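Local coordinates for beta-glucuronidase (Dictyoglomus thermophilum, PDB 6XXW), which probably hydrolyses beta-D-glucuronides to release glucuronic acid, as a retaining glycoside hydrolase of family 2, at residues S27-V32 and D271-Y276; V285-K290 and T441-I446; A358-A363 and S407-S412. All coordinates share one frame; numbering follows the deposited sequence.

Contact 1: residues S27-V32 and D271-Y276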
ATOM      1  N   SER A  27      36.454  32.564  -0.306  1.00 22.25           N
ATOM      2  CA  SER A  27      36.493  34.015  -0.206  1.00 24.41           C
ATOM      3  C   SER A  27      37.573  34.537  -1.149  1.00 24.59           C
ATOM      4  O   SER A  27      38.198  33.775  -1.896  1.00 22.63           O
ATOM      5  CB  SER A  27      36.759  34.466   1.236  1.00 24.42           C
ATOM      6  OG  SER A  27      38.131  34.295   1.559  1.00 25.70           O
ATOM      7  N   GLU A  28      37.791  35.855  -1.101  1.00 21.14           N
ATOM      8  CA  GLU A  28      38.920  36.464  -1.794  1.00 27.05           C
ATOM      9  C   GLU A  28      40.243  35.789  -1.450  1.00 29.15           C
ATOM     10  O   GLU A  28      41.206  35.899  -2.215  1.00 26.83           O
ATOM     11  CB  GLU A  28      39.003  37.959  -1.443  1.00 27.20           C
ATOM     12  CG  GLU A  28      37.786  38.775  -1.856  1.00 25.09           C
ATOM     13  CD  GLU A  28      36.689  38.826  -0.801  1.00 26.75           C
ATOM     14  OE1 GLU A  28      36.557  37.860  -0.017  1.00 29.12           O
ATOM     15  OE2 GLU A  28      35.950  39.833  -0.757  1.00 28.59           O
ATOM     16  N   THR A  29      40.328  35.114  -0.308  1.00 23.08           N
ATOM     17  CA  THR A  29      41.595  34.581   0.161  1.00 22.76           C
ATOM     18  C   THR A  29      41.584  33.073   0.372  1.00 27.48           C
ATOM     19  O   THR A  29      42.589  32.521   0.841  1.00 23.15           O
ATOM     20  CB  THR A  29      41.998  35.291   1.461  1.00 24.70           C
ATOM     21  OG1 THR A  29      41.103  34.913   2.515  1.00 24.22           O
ATOM     22  CG2 THR A  29      41.905  36.798   1.268  1.00 24.23           C
ATOM     23  N   ARG A  30      40.490  32.386   0.040  1.00 22.40           N
ATOM     24  CA  ARG A  30      40.375  30.955   0.308  1.00 21.93           C
ATOM     25  C   ARG A  30      39.690  30.251  -0.856  1.00 22.30           C
ATOM     26  O   ARG A  30      38.641  30.700  -1.318  1.00 23.41           O
ATOM     27  CB  ARG A  30      39.584  30.703   1.593  1.00 21.85           C
ATOM     28  CG  ARG A  30      40.144  31.403   2.826  1.00 22.75           C
ATOM     29  CD  ARG A  30      39.352  31.049   4.057  1.00 22.96           C
ATOM     30  NE  ARG A  30      40.044  31.482   5.268  1.00 24.38           N
ATOM     31  CZ  ARG A  30      39.949  30.862   6.435  1.00 20.68           C
ATOM     32  NH1 ARG A  30      39.184  29.779   6.550  1.00 19.88           N
ATOM     33  NH2 ARG A  30      40.604  31.339   7.479  1.00 22.78           N
ATOM     34  N   GLU A  31      40.277  29.147  -1.306  1.00 25.84           N
ATOM     35  CA  GLU A  31      39.684  28.261  -2.300  1.00 25.32           C
ATOM     36  C   GLU A  31      39.131  27.019  -1.618  1.00 30.50           C
ATOM     37  O   GLU A  31      39.650  26.576  -0.590  1.00 23.10           O
ATOM     38  CB  GLU A  31      40.716  27.846  -3.352  1.00 26.77           C
ATOM     39  CG  GLU A  31      40.962  28.884  -4.421  1.00 32.91           C
ATOM     40  CD  GLU A  31      41.963  28.408  -5.460  1.00 42.10           C
ATOM     41  OE1 GLU A  31      43.068  28.994  -5.540  1.00 41.72           O
ATOM     42  OE2 GLU A  31      41.641  27.443  -6.191  1.00 43.77           O
ATOM     43  N   VAL A  32      38.066  26.462  -2.194  1.00 21.28           N
ATOM     44  CA  VAL A  32      37.461  25.232  -1.708  1.00 22.93           C
ATOM     45  C   VAL A  32      37.283  24.297  -2.897  1.00 27.13           C
ATOM     46  O   VAL A  32      36.747  24.705  -3.932  1.00 26.82           O
ATOM     47  CB  VAL A  32      36.106  25.485  -1.012  1.00 25.98           C
ATOM     48  CG1 VAL A  32      35.479  24.160  -0.593  1.00 28.13           C
ATOM     49  CG2 VAL A  32      36.276  26.413   0.190  1.00 22.25           C
ATOM     50  N   ASP A 271      52.450  40.261   5.419  1.00 53.76           N
ATOM     51  CA  ASP A 271      52.575  39.227   4.402  1.00 52.09           C
ATOM     52  C   ASP A 271      51.318  38.383   4.228  1.00 56.20           C
ATOM     53  O   ASP A 271      51.264  37.573   3.296  1.00 59.49           O
ATOM     54  CB  ASP A 271      53.757  38.306   4.733  1.00 52.67           C
ATOM     55  N   ASN A 272      50.310  38.545   5.084  1.00 47.70           N
ATOM     56  CA  ASN A 272      49.129  37.698   5.029  1.00 43.34           C
ATOM     57  C   ASN A 272      47.861  38.533   5.060  1.00 44.83           C
ATOM     58  O   ASN A 272      47.780  39.554   5.752  1.00 38.87           O
ATOM     59  CB  ASN A 272      49.114  36.689   6.174  1.00 39.86           C
ATOM     60  CG  ASN A 272      50.234  35.688   6.067  1.00 40.80           C
ATOM     61  OD1 ASN A 272      50.070  34.610   5.491  1.00 33.50           O
ATOM     62  ND2 ASN A 272      51.399  36.050   6.597  1.00 39.68           N
ATOM     63  N   PHE A 273      46.873  38.066   4.304  1.00 38.94           N
ATOM     64  CA  PHE A 273      45.585  38.714   4.122  1.00 35.85           C
ATOM     65  C   PHE A 273      44.557  37.596   4.093  1.00 25.93           C
ATOM     66  O   PHE A 273      44.733  36.632   3.345  1.00 29.60           O
ATOM     67  CB  PHE A 273      45.599  39.524   2.820  1.00 35.40           C
ATOM     68  CG  PHE A 273      44.267  40.086   2.406  1.00 36.84           C
ATOM     69  CD1 PHE A 273      43.558  40.927   3.239  1.00 37.19           C
ATOM     70  CD2 PHE A 273      43.760  39.819   1.139  1.00 41.80           C
ATOM     71  CE1 PHE A 273      42.340  41.454   2.839  1.00 35.32           C
ATOM     72  CE2 PHE A 273      42.545  40.343   0.729  1.00 37.53           C
ATOM     73  CZ  PHE A 273      41.836  41.166   1.580  1.00 40.93           C
ATOM     74  N   ASP A 274      43.517  37.689   4.922  1.00 24.19           N
ATOM     75  CA  ASP A 274      42.540  36.605   5.008  1.00 22.46           C
ATOM     76  C   ASP A 274      41.163  37.185   5.294  1.00 24.65           C
ATOM     77  O   ASP A 274      41.025  38.096   6.113  1.00 25.43           O
ATOM     78  CB  ASP A 274      42.946  35.589   6.096  1.00 19.62           C
ATOM     79  CG  ASP A 274      42.144  34.276   6.036  1.00 27.20           C
ATOM     80  OD1 ASP A 274      41.685  33.874   4.933  1.00 23.31           O
ATOM     81  OD2 ASP A 274      41.999  33.631   7.103  1.00 20.91           O
ATOM     82  N   ILE A 275      40.140  36.647   4.628  1.00 21.13           N
ATOM     83  CA  ILE A 275      38.768  37.082   4.845  1.00 21.99           C
ATOM     84  C   ILE A 275      37.888  35.861   5.101  1.00 24.03           C
ATOM     85  O   ILE A 275      37.941  34.882   4.351  1.00 23.38           O
ATOM     86  CB  ILE A 275      38.229  37.895   3.652  1.00 22.35           C
ATOM     87  CG1 ILE A 275      39.074  39.157   3.441  1.00 25.25           C
ATOM     88  CG2 ILE A 275      36.767  38.254   3.873  1.00 25.10           C
ATOM     89  CD1 ILE A 275      38.641  39.980   2.254  1.00 31.50           C
ATOM     90  N   TYR A 276      37.082  35.924   6.154  1.00 20.50           N
ATOM     91  CA  TYR A 276      36.068  34.911   6.423  1.00 21.76           C
ATOM     92  C   TYR A 276      34.769  35.619   6.757  1.00 21.98           C
ATOM     93  O   TYR A 276      34.772  36.616   7.489  1.00 24.33           O
ATOM     94  CB  TYR A 276      36.476  33.980   7.576  1.00 22.09           C
ATOM     95  CG  TYR A 276      35.626  32.716   7.704  1.00 23.35           C
ATOM     96  CD1 TYR A 276      35.965  31.554   7.030  1.00 19.95           C
ATOM     97  CD2 TYR A 276      34.491  32.699   8.501  1.00 22.82           C
ATOM     98  CE1 TYR A 276      35.187  30.393   7.148  1.00 21.58           C
ATOM     99  CE2 TYR A 276      33.709  31.555   8.629  1.00 24.18           C
ATOM    100  CZ  TYR A 276      34.069  30.405   7.949  1.00 25.51           C
ATOM    101  OH  TYR A 276      33.302  29.271   8.055  1.00 22.23           O
TER
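Asp274 sets its CG anti to the backbone N (chi1 -167°), and this swings its carboxylate to meet Arg30. The arginine turns its CG to the side of its own backbone N and then runs extended to NE. The two flat groups end nearly coplanar, 6° apart. Arg30 grips side-on with two nitrogens. Arg30 NE gives an almost straight bond to OD1 of Asp274 at 2.9 Å. Arg30 NH2 does the same to Asp274 OD2 at 2.7 Å and completes a salt bridge. Both oxygens use their syn lone pairs. The anti lone pair of Asp274 OD1 takes the hydroxyl of Thr29, with OG1 2.7 Å from OD1. Three bonds from segment 27-32 thus hold the carboxylate against rotation. CD1 of Tyr276 lies over one face of the Arg30 guanidinium, 3.7 Å from NH1, with the ring plane steeply inclined.

Ser27 OG donates to the carbonyl O of Ile275 at 2.9 Å. It also accepts from the backbone N of Thr29, an ST turn inside the type I turn from Ser27 to Arg30. The methyl CG2 of Thr29 touches the Phe273 ring, 3.5 Å from CD2. Glu28 bends over the tip of Ile275, OE1 lying 3.7 Å from CD1, while its charge is paired with Arg277.

Ile196 extends the ion pair, its N bonding to Asp274 OD2 and its O to Arg30 NH2. The segment 27-32 leads into strand 32-43 of the sugar-binding domain, and Glu28 also packs on Gly132 of the second subunit. Strand 273-280 belongs to the next domain, probably the immunoglobulin-like one of family 2, and pairs antiparallel with strand 257-268.

Contact 2: residues V285-K290 and T441-I446; sequences VRVEGK and TRPITI. With TRS (2-amino-2-hydroxymethyl-propane-1,3-diol), chain C.
Val285 packs its CG2 against the Pro443 ring, 3.7 Å from CD. The contact lies at the N-terminal end of the TIM barrel, where a beta hairpin of strands 285-288 and 291-294 packs beside the lead-in to barrel strand 444-448. Val285 holds CG1 between its backbone N and carbonyl carbon (chi1 56°), which brings that methyl to 3.4 Å from the carbonyl O of Thr441. Two residues on, on the same side of the strand, Val287 adds CG2, 4.0 Å from CB of Pro443. Phe292 of the hairpin's second strand also touches both valines and the proline.

Arg286 points the other way. Its NH1 bonds to OE2 of Glu288 at 2.9 Å. The glutamate oxygen is met from above its carboxylate plane, although it lies in the guanidinium plane. NH2 of Arg286 forms a second salt bridge with Glu296. With alanine in place of Arg286, Glu288 and Glu296 would probably lose this positive partner and the Glu288 carboxylate would be freer to turn.

A bound tris molecule, probably from the crystallisation liquor, bridges the two segments. Val285 N gives a nearly straight bond to its O2 at 2.9 Å. The amine N of tris donates twice, to the carbonyl O of Val285 at 2.6 Å and to the carbonyl O of Thr441 at 2.9 Å.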
ATOM      1  N   VAL A 285      18.660  33.601  24.627  1.00 23.35           N
ATOM      2  CA  VAL A 285      17.899  32.463  25.127  1.00 24.20           C
ATOM      3  C   VAL A 285      18.146  32.336  26.626  1.00 22.72           C
ATOM      4  O   VAL A 285      19.284  32.457  27.093  1.00 24.72           O
ATOM      5  CB  VAL A 285      18.247  31.166  24.361  1.00 22.78           C
ATOM      6  CG1 VAL A 285      19.734  30.883  24.406  1.00 28.27           C
ATOM      7  CG2 VAL A 285      17.469  29.988  24.934  1.00 28.16           C
ATOM      8  N   ARG A 286      17.074  32.097  27.377  1.00 22.19           N
ATOM      9  CA  ARG A 286      17.136  32.103  28.832  1.00 28.02           C
ATOM     10  C   ARG A 286      15.962  31.304  29.386  1.00 27.80           C
ATOM     11  O   ARG A 286      14.839  31.426  28.891  1.00 26.16           O
ATOM     12  CB  ARG A 286      17.094  33.551  29.338  1.00 28.99           C
ATOM     13  CG  ARG A 286      17.320  33.735  30.802  1.00 40.98           C
ATOM     14  CD  ARG A 286      17.606  35.194  31.086  1.00 41.72           C
ATOM     15  NE  ARG A 286      16.408  36.026  31.021  1.00 37.37           N
ATOM     16  CZ  ARG A 286      15.513  36.114  32.001  1.00 42.27           C
ATOM     17  NH1 ARG A 286      15.673  35.410  33.116  1.00 37.08           N
ATOM     18  NH2 ARG A 286      14.462  36.909  31.871  1.00 35.85           N
ATOM     19  N   VAL A 287      16.215  30.490  30.409  1.00 22.78           N
ATOM     20  CA  VAL A 287      15.143  29.808  31.129  1.00 21.85           C
ATOM     21  C   VAL A 287      14.917  30.532  32.450  1.00 25.53           C
ATOM     22  O   VAL A 287      15.874  30.884  33.147  1.00 28.80           O
ATOM     23  CB  VAL A 287      15.462  28.318  31.336  1.00 27.28           C
ATOM     24  CG1 VAL A 287      14.437  27.669  32.255  1.00 26.45           C
ATOM     25  CG2 VAL A 287      15.477  27.612  29.983  1.00 26.92           C
ATOM     26  N   GLU A 288      13.656  30.810  32.765  1.00 24.68           N
ATOM     27  CA  GLU A 288      13.296  31.482  34.013  1.00 31.70           C
ATOM     28  C   GLU A 288      11.971  30.913  34.502  1.00 27.15           C
ATOM     29  O   GLU A 288      10.941  31.109  33.856  1.00 28.40           O
ATOM     30  CB  GLU A 288      13.197  32.997  33.808  1.00 35.16           C
ATOM     31  CG  GLU A 288      13.120  33.806  35.091  1.00 42.45           C
ATOM     32  CD  GLU A 288      12.845  35.275  34.819  1.00 53.82           C
ATOM     33  OE1 GLU A 288      11.752  35.592  34.301  1.00 53.24           O
ATOM     34  OE2 GLU A 288      13.729  36.108  35.107  1.00 58.74           O
ATOM     35  N   GLY A 289      11.986  30.241  35.649  1.00 26.82           N
ATOM     36  CA  GLY A 289      10.755  29.657  36.169  1.00 29.26           C
ATOM     37  C   GLY A 289      10.323  28.504  35.281  1.00 26.81           C
ATOM     38  O   GLY A 289      11.114  27.605  34.975  1.00 30.10           O
ATOM     39  N   LYS A 290       9.069  28.526  34.837  1.00 24.60           N
ATOM     40  CA  LYS A 290       8.579  27.514  33.912  1.00 25.35           C
ATOM     41  C   LYS A 290       8.508  28.036  32.484  1.00 24.61           C
ATOM     42  O   LYS A 290       7.745  27.508  31.667  1.00 23.67           O
ATOM     43  CB  LYS A 290       7.219  26.987  34.358  1.00 30.83           C
ATOM     44  CG  LYS A 290       6.235  28.053  34.765  1.00 33.53           C
ATOM     45  CD  LYS A 290       5.037  27.422  35.460  1.00 30.82           C
ATOM     46  CE  LYS A 290       4.001  28.465  35.844  1.00 45.98           C
ATOM     47  NZ  LYS A 290       3.484  29.207  34.652  1.00 48.69           N
ATOM     48  N   THR A 441      25.976  30.182  27.365  1.00 21.59           N
ATOM     49  CA  THR A 441      24.976  31.028  26.720  1.00 22.70           C
ATOM     50  C   THR A 441      23.718  30.274  26.290  1.00 24.52           C
ATOM     51  O   THR A 441      22.785  30.910  25.795  1.00 21.57           O
ATOM     52  CB  THR A 441      25.570  31.750  25.495  1.00 24.81           C
ATOM     53  OG1 THR A 441      25.712  30.838  24.397  1.00 24.62           O
ATOM     54  CG2 THR A 441      26.925  32.396  25.812  1.00 26.36           C
ATOM     55  N   ARG A 442      23.664  28.951  26.462  1.00 17.52           N
ATOM     56  CA  ARG A 442      22.493  28.178  26.063  1.00 20.26           C
ATOM     57  C   ARG A 442      22.099  27.204  27.164  1.00 22.37           C
ATOM     58  O   ARG A 442      22.969  26.606  27.807  1.00 21.39           O
ATOM     59  CB  ARG A 442      22.743  27.381  24.765  1.00 17.15           C
ATOM     60  CG  ARG A 442      23.112  28.216  23.547  1.00 18.60           C
ATOM     61  CD  ARG A 442      23.527  27.309  22.414  1.00 18.40           C
ATOM     62  NE  ARG A 442      23.605  28.023  21.146  1.00 19.88           N
ATOM     63  CZ  ARG A 442      24.676  28.668  20.725  1.00 17.88           C
ATOM     64  NH1 ARG A 442      25.769  28.690  21.489  1.00 16.55           N
ATOM     65  NH2 ARG A 442      24.656  29.291  19.543  1.00 18.50           N
ATOM     66  N   PRO A 443      20.802  26.995  27.377  1.00 16.90           N
ATOM     67  CA  PRO A 443      20.370  26.005  28.362  1.00 17.85           C
ATOM     68  C   PRO A 443      20.758  24.595  27.948  1.00 20.34           C
ATOM     69  O   PRO A 443      21.109  24.316  26.795  1.00 20.77           O
ATOM     70  CB  PRO A 443      18.847  26.170  28.397  1.00 20.73           C
ATOM     71  CG  PRO A 443      18.506  26.766  27.080  1.00 20.91           C
ATOM     72  CD  PRO A 443      19.662  27.666  26.730  1.00 17.69           C
ATOM     73  N   ILE A 444      20.683  23.698  28.929  1.00 16.34           N
ATOM     74  CA  ILE A 444      21.058  22.300  28.783  1.00 16.15           C
ATOM     75  C   ILE A 444      19.885  21.420  29.193  1.00 17.70           C
ATOM     76  O   ILE A 444      19.188  21.725  30.166  1.00 20.68           O
ATOM     77  CB  ILE A 444      22.296  21.972  29.640  1.00 17.01           C
ATOM     78  CG1 ILE A 444      23.483  22.817  29.183  1.00 19.27           C
ATOM     79  CG2 ILE A 444      22.600  20.473  29.595  1.00 18.95           C
ATOM     80  CD1 ILE A 444      24.627  22.787  30.157  1.00 22.98           C
ATOM     81  N   THR A 445      19.670  20.321  28.458  1.00 18.71           N
ATOM     82  CA  THR A 445      18.662  19.330  28.816  1.00 18.66           C
ATOM     83  C   THR A 445      19.257  17.929  28.689  1.00 18.20           C
ATOM     84  O   THR A 445      20.406  17.741  28.268  1.00 18.60           O
ATOM     85  CB  THR A 445      17.393  19.453  27.938  1.00 22.13           C
ATOM     86  OG1 THR A 445      16.349  18.587  28.429  1.00 20.44           O
ATOM     87  CG2 THR A 445      17.695  19.076  26.513  1.00 16.15           C
ATOM     88  N   ILE A 446      18.464  16.946  29.100  1.00 16.91           N
ATOM     89  CA  ILE A 446      18.708  15.536  28.820  1.00 16.47           C
ATOM     90  C   ILE A 446      17.348  14.907  28.559  1.00 18.79           C
ATOM     91  O   ILE A 446      16.364  15.249  29.224  1.00 21.03           O
ATOM     92  CB  ILE A 446      19.445  14.811  29.968  1.00 17.56           C
ATOM     93  CG1 ILE A 446      19.734  13.357  29.567  1.00 16.74           C
ATOM     94  CG2 ILE A 446      18.620  14.829  31.286  1.00 17.99           C
ATOM     95  CD1 ILE A 446      20.732  12.650  30.482  1.00 16.01           C
TER
HETATM   96  C   TRS C 602      21.830  34.607  27.400  1.00 42.89           C
HETATM   97  C1  TRS C 602      23.095  35.062  28.124  1.00 48.94           C
HETATM   98  C2  TRS C 602      21.767  35.148  25.975  1.00 39.18           C
HETATM   99  C3  TRS C 602      20.611  35.107  28.168  1.00 42.65           C
HETATM  100  N   TRS C 602      21.820  33.143  27.314  1.00 29.71           N
HETATM  101  O1  TRS C 602      24.197  34.309  27.672  1.00 46.87           O
HETATM  102  O2  TRS C 602      21.458  34.103  25.069  1.00 28.14           O
HETATM  103  O3  TRS C 602      20.757  34.805  29.535  1.00 44.64           O

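Contact 3: residues A358-A363 and S407-S412; sequences AVIEEA and SVIMWS
Ile360 and Met410 lie side by side and point the same way, with CD1 of Ile360 3.7 Å from the methyl CE of Met410. Ile409 crosses Ile360 at a slant, its CD1 resting against CG1 of Ile360, and packs its CG1 3.7 Å from CB of Ala358. On the opposite face of the sheet Val408 lays CG1 over one face of the Trp411 ring, toward its rim. Glu361 extends beside that ring, its CG anti to the backbone N (chi1 -175°). Its OE1 comes to the ring edge, 3.7 Å from CZ3, with the two planes 8° apart. The other oxygen, OE2, pairs with Arg401.

The two strands run parallel and are joined by backbone bonds. Val359 N bonds to Ser407 O at 2.7 Å, and its O accepts from Ile409 N. Glu361 N then bonds to Met410 O, so strand 408-415 fits in one extra residue, a beta bulge. Ser412 N and Ala363 N carry the ladder on. At the polar end Ser412 OG donates to Glu362 OE1 at 2.7 Å, on the anti side. Arg338 and His341 hold the same carboxylate.

Helices 346-355 and 385-402 cover the Glu361 and Trp411 face. Helix 385-402 makes the beta-alpha-beta crossover between these neighbouring strands, the third and fourth of the TIM barrel. In family 2 enzymes the acid/base glutamate sits at the C-terminal end of the fourth strand, and the same is probably true here.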
ATOM      1  N   ALA A 358      14.191  26.669  15.464  1.00 17.11           N
ATOM      2  CA  ALA A 358      14.974  26.510  16.678  1.00 19.97           C
ATOM      3  C   ALA A 358      15.406  25.058  16.804  1.00 24.12           C
ATOM      4  O   ALA A 358      14.598  24.145  16.616  1.00 21.62           O
ATOM      5  CB  ALA A 358      14.160  26.941  17.900  1.00 19.37           C
ATOM      6  N   VAL A 359      16.675  24.838  17.125  1.00 19.41           N
ATOM      7  CA  VAL A 359      17.260  23.505  17.134  1.00 20.35           C
ATOM      8  C   VAL A 359      17.744  23.171  18.544  1.00 17.85           C
ATOM      9  O   VAL A 359      18.491  23.946  19.153  1.00 19.21           O
ATOM     10  CB  VAL A 359      18.414  23.404  16.121  1.00 20.91           C
ATOM     11  CG1 VAL A 359      19.092  22.062  16.231  1.00 18.34           C
ATOM     12  CG2 VAL A 359      17.886  23.626  14.702  1.00 16.27           C
ATOM     13  N   ILE A 360      17.321  22.023  19.054  1.00 17.00           N
ATOM     14  CA  ILE A 360      17.957  21.394  20.210  1.00 15.55           C
ATOM     15  C   ILE A 360      18.969  20.415  19.639  1.00 17.27           C
ATOM     16  O   ILE A 360      18.586  19.399  19.055  1.00 16.37           O
ATOM     17  CB  ILE A 360      16.936  20.666  21.103  1.00 16.27           C
ATOM     18  CG1 ILE A 360      15.827  21.615  21.572  1.00 19.17           C
ATOM     19  CG2 ILE A 360      17.637  20.036  22.307  1.00 16.02           C
ATOM     20  CD1 ILE A 360      14.601  20.908  22.158  1.00 21.03           C
ATOM     21  N   GLU A 361      20.260  20.692  19.794  1.00 14.48           N
ATOM     22  CA  GLU A 361      21.251  19.801  19.212  1.00 16.50           C
ATOM     23  C   GLU A 361      21.781  18.845  20.269  1.00 19.16           C
ATOM     24  O   GLU A 361      22.116  19.257  21.385  1.00 18.53           O
ATOM     25  CB  GLU A 361      22.397  20.559  18.550  1.00 18.92           C
ATOM     26  CG  GLU A 361      23.339  19.599  17.839  1.00 18.42           C
ATOM     27  CD  GLU A 361      24.142  20.270  16.763  1.00 24.41           C
ATOM     28  OE1 GLU A 361      24.566  21.421  16.993  1.00 23.07           O
ATOM     29  OE2 GLU A 361      24.340  19.645  15.698  1.00 19.74           O
ATOM     30  N   GLU A 362      21.845  17.566  19.906  1.00 15.81           N
ATOM     31  CA  GLU A 362      22.026  16.476  20.847  1.00 15.82           C
ATOM     32  C   GLU A 362      23.315  15.714  20.565  1.00 18.37           C
ATOM     33  O   GLU A 362      23.639  15.415  19.405  1.00 18.22           O
ATOM     34  CB  GLU A 362      20.821  15.530  20.769  1.00 16.00           C
ATOM     35  CG  GLU A 362      20.849  14.385  21.738  1.00 19.02           C
ATOM     36  CD  GLU A 362      19.487  13.756  21.854  1.00 21.32           C
ATOM     37  OE1 GLU A 362      18.605  14.367  22.511  1.00 19.28           O
ATOM     38  OE2 GLU A 362      19.298  12.670  21.270  1.00 18.63           O
ATOM     39  N   ALA A 363      24.040  15.402  21.637  1.00 18.02           N
ATOM     40  CA  ALA A 363      25.212  14.542  21.572  1.00 17.41           C
ATOM     41  C   ALA A 363      24.801  13.092  21.326  1.00 20.43           C
ATOM     42  O   ALA A 363      23.692  12.680  21.685  1.00 19.63           O
ATOM     43  CB  ALA A 363      26.006  14.648  22.875  1.00 22.32           C
ATOM     44  N   SER A 407      20.425  29.298  15.356  1.00 15.73           N
ATOM     45  CA  SER A 407      19.356  28.305  15.400  1.00 14.02           C
ATOM     46  C   SER A 407      19.518  27.328  16.562  1.00 15.76           C
ATOM     47  O   SER A 407      18.510  26.832  17.085  1.00 16.89           O
ATOM     48  CB  SER A 407      19.294  27.540  14.073  1.00 19.28           C
ATOM     49  OG  SER A 407      20.487  26.782  13.851  1.00 19.58           O
ATOM     50  N   VAL A 408      20.754  27.021  16.975  1.00 18.57           N
ATOM     51  CA  VAL A 408      20.938  26.155  18.137  1.00 15.77           C
ATOM     52  C   VAL A 408      20.590  26.942  19.395  1.00 17.19           C
ATOM     53  O   VAL A 408      21.236  27.949  19.720  1.00 16.30           O
ATOM     54  CB  VAL A 408      22.373  25.612  18.223  1.00 16.67           C
ATOM     55  CG1 VAL A 408      22.520  24.732  19.493  1.00 15.89           C
ATOM     56  CG2 VAL A 408      22.770  24.840  16.980  1.00 15.23           C
ATOM     57  N   ILE A 409      19.586  26.470  20.136  1.00 15.88           N
ATOM     58  CA  ILE A 409      19.123  27.183  21.317  1.00 17.01           C
ATOM     59  C   ILE A 409      19.195  26.348  22.579  1.00 19.95           C
ATOM     60  O   ILE A 409      18.780  26.818  23.629  1.00 19.75           O
ATOM     61  CB  ILE A 409      17.696  27.746  21.127  1.00 19.73           C
ATOM     62  CG1 ILE A 409      16.782  26.730  20.443  1.00 17.98           C
ATOM     63  CG2 ILE A 409      17.755  29.059  20.332  1.00 19.18           C
ATOM     64  CD1 ILE A 409      16.465  25.511  21.245  1.00 18.37           C
ATOM     65  N   MET A 410      19.712  25.123  22.507  1.00 20.61           N
ATOM     66  CA  MET A 410      19.785  24.233  23.664  1.00 18.34           C
ATOM     67  C   MET A 410      20.643  23.042  23.284  1.00 15.21           C
ATOM     68  O   MET A 410      20.598  22.574  22.143  1.00 17.92           O
ATOM     69  CB  MET A 410      18.392  23.752  24.112  1.00 13.39           C
ATOM     70  CG  MET A 410      18.410  22.856  25.352  1.00 18.35           C
ATOM     71  SD  MET A 410      16.957  22.987  26.421  1.00 20.56           S
ATOM     72  CE  MET A 410      15.623  22.448  25.314  1.00 15.81           C
ATOM     73  N   TRP A 411      21.403  22.536  24.255  1.00 16.85           N
ATOM     74  CA  TRP A 411      22.167  21.308  24.086  1.00 16.80           C
ATOM     75  C   TRP A 411      21.486  20.167  24.834  1.00 17.79           C
ATOM     76  O   TRP A 411      21.091  20.325  26.000  1.00 16.64           O
ATOM     77  CB  TRP A 411      23.602  21.458  24.623  1.00 16.93           C
ATOM     78  CG  TRP A 411      24.380  22.634  24.071  1.00 17.30           C
ATOM     79  CD1 TRP A 411      24.764  23.749  24.761  1.00 19.80           C
ATOM     80  CD2 TRP A 411      24.896  22.788  22.737  1.00 18.23           C
ATOM     81  NE1 TRP A 411      25.473  24.595  23.939  1.00 17.04           N
ATOM     82  CE2 TRP A 411      25.575  24.029  22.694  1.00 21.62           C
ATOM     83  CE3 TRP A 411      24.848  22.005  21.577  1.00 17.20           C
ATOM     84  CZ2 TRP A 411      26.183  24.516  21.528  1.00 18.55           C
ATOM     85  CZ3 TRP A 411      25.473  22.493  20.403  1.00 16.94           C
ATOM     86  CH2 TRP A 411      26.129  23.731  20.399  1.00 17.04           C
ATOM     87  N   SER A 412      21.391  19.004  24.185  1.00 13.51           N
ATOM     88  CA  SER A 412      20.912  17.781  24.832  1.00 15.82           C
ATOM     89  C   SER A 412      22.093  16.844  25.037  1.00 15.66           C
ATOM     90  O   SER A 412      22.799  16.519  24.081  1.00 18.44           O
ATOM     91  CB  SER A 412      19.827  17.089  24.008  1.00 19.59           C
ATOM     92  OG  SER A 412      19.484  15.851  24.622  1.00 17.31           O
TER

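How the contacts relate
Contact 1 stands apart, its centre 37 Å from that of contact 2 and 31 Å from that of contact 3. It closes first along the chain and ties the sugar-binding domain to the domain that follows. Strand 273-280 then leads on to strand 285-288, which opens contact 2. Contact 3 is nested inside the loop that contact 2 closes. Their centres are only 11 Å apart, and they touch through adjacent strands 408-415 and 444-448 of the barrel sheet. Arg442 NE, for example, lies 2.8 Å from Val408 O. Contact 1 thus joins separate domains, while contacts 2 and 3 both lie within the TIM barrel domain.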